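Local coordinates for protein inactive Zymogen C11 Protease (Parabacteroides distasonis, PDB 6MZO) that is an inactive zymogen of a clostripain-like C11 cysteine protease, which in its mature form would probably cleave peptide bonds, at residues S184-L189 with A311-P316. Residues are numbered along the deposited sequence; the frame is centred on the assembly and turned at random.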
loop_
_atom_site.group_PDB
_atom_site.type_symbol
_atom_site.label_atom_id
_atom_site.label_comp_id
_atom_site.label_asym_id
_atom_site.label_seq_id
_atom_site.Cartn_x
_atom_site.Cartn_y
_atom_site.Cartn_z
ATOM N N SER A 184 -4.351 0.562 2.313
ATOM C CA SER A 184 -5.629 -0.017 2.792
ATOM C C SER A 184 -5.422 -1.435 3.163
ATOM O O SER A 184 -4.762 -2.195 2.428
ATOM C CB SER A 184 -6.712 0.072 1.709
ATOM O OG SER A 184 -7.937 -0.593 2.109
ATOM N N PRO A 185 -6.005 -1.869 4.285
ATOM C CA PRO A 185 -6.024 -3.324 4.567
ATOM C C PRO A 185 -6.997 -4.078 3.733
ATOM O O PRO A 185 -6.946 -5.307 3.788
ATOM C CB PRO A 185 -6.390 -3.426 6.038
ATOM C CG PRO A 185 -7.139 -2.090 6.332
ATOM C CD PRO A 185 -6.521 -1.037 5.419
ATOM N N THR A 186 -7.875 -3.397 3.017
ATOM C CA THR A 186 -8.884 -4.092 2.188
ATOM C C THR A 186 -8.706 -3.694 0.747
ATOM O O THR A 186 -7.555 -3.315 0.403
ATOM C CB THR A 186 -10.357 -3.866 2.680
ATOM O OG1 THR A 186 -10.740 -2.478 2.570
ATOM C CG2 THR A 186 -10.399 -4.331 4.110
ATOM N N GLU A 187 -9.732 -3.778 -0.103
ATOM C CA GLU A 187 -9.576 -3.392 -1.517
ATOM C C GLU A 187 -9.789 -1.901 -1.662
ATOM O O GLU A 187 -10.527 -1.270 -0.902
ATOM C CB GLU A 187 -10.537 -4.193 -2.411
ATOM C CG GLU A 187 -10.139 -5.622 -2.434
ATOM C CD GLU A 187 -10.871 -6.462 -3.487
ATOM O OE1 GLU A 187 -11.537 -5.909 -4.382
ATOM O OE2 GLU A 187 -10.728 -7.677 -3.395
ATOM N N ILE A 188 -9.050 -1.317 -2.620
ATOM C CA ILE A 188 -9.340 -0.002 -3.087
ATOM C C ILE A 188 -9.704 -0.222 -4.515
ATOM O O ILE A 188 -8.921 -0.805 -5.284
ATOM C CB ILE A 188 -8.164 0.902 -3.070
ATOM C CG1 ILE A 188 -7.587 0.966 -1.674
ATOM C CG2 ILE A 188 -8.576 2.266 -3.575
ATOM C CD1 ILE A 188 -6.279 1.834 -1.577
ATOM N N LEU A 189 -10.889 0.193 -4.868
ATOM C CA LEU A 189 -11.272 -0.095 -6.233
ATOM C C LEU A 189 -11.320 1.221 -7.007
ATOM O O LEU A 189 -10.659 2.228 -6.635
ATOM C CB LEU A 189 -12.604 -0.881 -6.280
ATOM C CG LEU A 189 -12.635 -2.267 -5.587
ATOM C CD1 LEU A 189 -14.001 -2.940 -5.731
ATOM C CD2 LEU A 189 -11.523 -3.215 -6.057
ATOM N N ALA A 311 -16.756 -2.767 3.921
ATOM C CA ALA A 311 -15.631 -2.789 2.988
ATOM C C ALA A 311 -16.171 -3.298 1.664
ATOM O O ALA A 311 -17.059 -4.190 1.627
ATOM C CB ALA A 311 -14.485 -3.688 3.506
ATOM N N VAL A 312 -15.626 -2.754 0.572
ATOM C CA VAL A 312 -16.061 -3.146 -0.755
ATOM C C VAL A 312 -15.063 -4.085 -1.466
ATOM O O VAL A 312 -13.843 -3.976 -1.311
ATOM C CB VAL A 312 -16.321 -1.916 -1.637
ATOM C CG1 VAL A 312 -15.030 -1.163 -1.918
ATOM C CG2 VAL A 312 -17.082 -2.361 -2.882
ATOM N N TYR A 313 -15.599 -5.059 -2.205
ATOM C CA TYR A 313 -14.772 -6.061 -2.894
ATOM C C TYR A 313 -15.208 -6.227 -4.338
ATOM O O TYR A 313 -16.405 -6.118 -4.666
ATOM C CB TYR A 313 -14.830 -7.439 -2.190
ATOM C CG TYR A 313 -14.323 -7.317 -0.774
ATOM C CD1 TYR A 313 -12.962 -7.420 -0.510
ATOM C CD2 TYR A 313 -15.207 -7.028 0.282
ATOM C CE1 TYR A 313 -12.459 -7.284 0.772
ATOM C CE2 TYR A 313 -14.712 -6.850 1.584
ATOM C CZ TYR A 313 -13.343 -6.965 1.813
ATOM O OH TYR A 313 -12.867 -6.806 3.114
ATOM N N ALA A 314 -14.252 -6.567 -5.200
ATOM C CA ALA A 314 -14.580 -6.786 -6.620
ATOM C C ALA A 314 -15.363 -8.078 -6.845
ATOM O O ALA A 314 -16.235 -8.161 -7.724
ATOM C CB ALA A 314 -13.328 -6.802 -7.448
ATOM N N TYR A 315 -15.043 -9.099 -6.070
ATOM C CA TYR A 315 -15.731 -10.367 -6.227
ATOM C C TYR A 315 -17.132 -10.280 -5.654
ATOM O O TYR A 315 -17.285 -9.866 -4.525
ATOM C CB TYR A 315 -14.967 -11.500 -5.525
ATOM C CG TYR A 315 -15.752 -12.798 -5.610
ATOM C CD1 TYR A 315 -15.653 -13.599 -6.721
ATOM C CD2 TYR A 315 -16.613 -13.183 -4.582
ATOM C CE1 TYR A 315 -16.390 -14.768 -6.823
ATOM C CE2 TYR A 315 -17.361 -14.353 -4.674
ATOM C CZ TYR A 315 -17.238 -15.137 -5.797
ATOM O OH TYR A 315 -17.983 -16.297 -5.906
ATOM N N PRO A 316 -18.155 -10.757 -6.386
ATOM C CA PRO A 316 -18.109 -11.344 -7.729
ATOM C C PRO A 316 -18.428 -10.333 -8.795
ATOM O O PRO A 316 -19.332 -9.522 -8.603
ATOM C CB PRO A 316 -19.178 -12.462 -7.669
ATOM C CG PRO A 316 -20.207 -11.973 -6.709
ATOM C CD PRO A 316 -19.449 -11.006 -5.724
HETATM O O HOH W 1 -12.457 -2.312 0.466
HETATM O O HOH W 2 -12.483 -9.234 -4.437
#
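Thr-186 meets Tyr-313 with its methyl: CG2 lies 3.6 Å from Tyr-313 OH, and the two side chains cross at about a right angle. That hydroxyl hydrogen-bonds Met-265 O. Thr-186 N-H is held by Ser-184 OG in an ST turn. Thr-186 OG1 bonds to Thr-226 on strand 226-231 and to a water. That water also donates to Glu-187 O and Val-312 O, so it bridges the two backbones. The Glu-187 side chain, extended beyond CG, crosses that of Tyr-313 obliquely. OE2 sits at the ring edge, in its plane, 3.7 Å from CD1, with the carboxylate turned 76° from the ring. OE1 accepts from Ala-314 N at 2.9 Å, the N-H coming from above the carboxylate plane. A second water gives OE2 a bond at 2.6 Å and accepts from Tyr-315 N. An alanine at Glu-187 would probably leave Ala-314 N without this acceptor and the second water without its carboxylate mate. Leu-189 CD1 packs on the Tyr-313 to Ala-314 peptide, 3.7 Å from Ala-314 N. The loop after central-sheet strand 178-183 thus joins the end of hairpin strand 310-313. One carboxylate receives two backbone N-H groups there, one directly and one through water, which would probably favour its charged form.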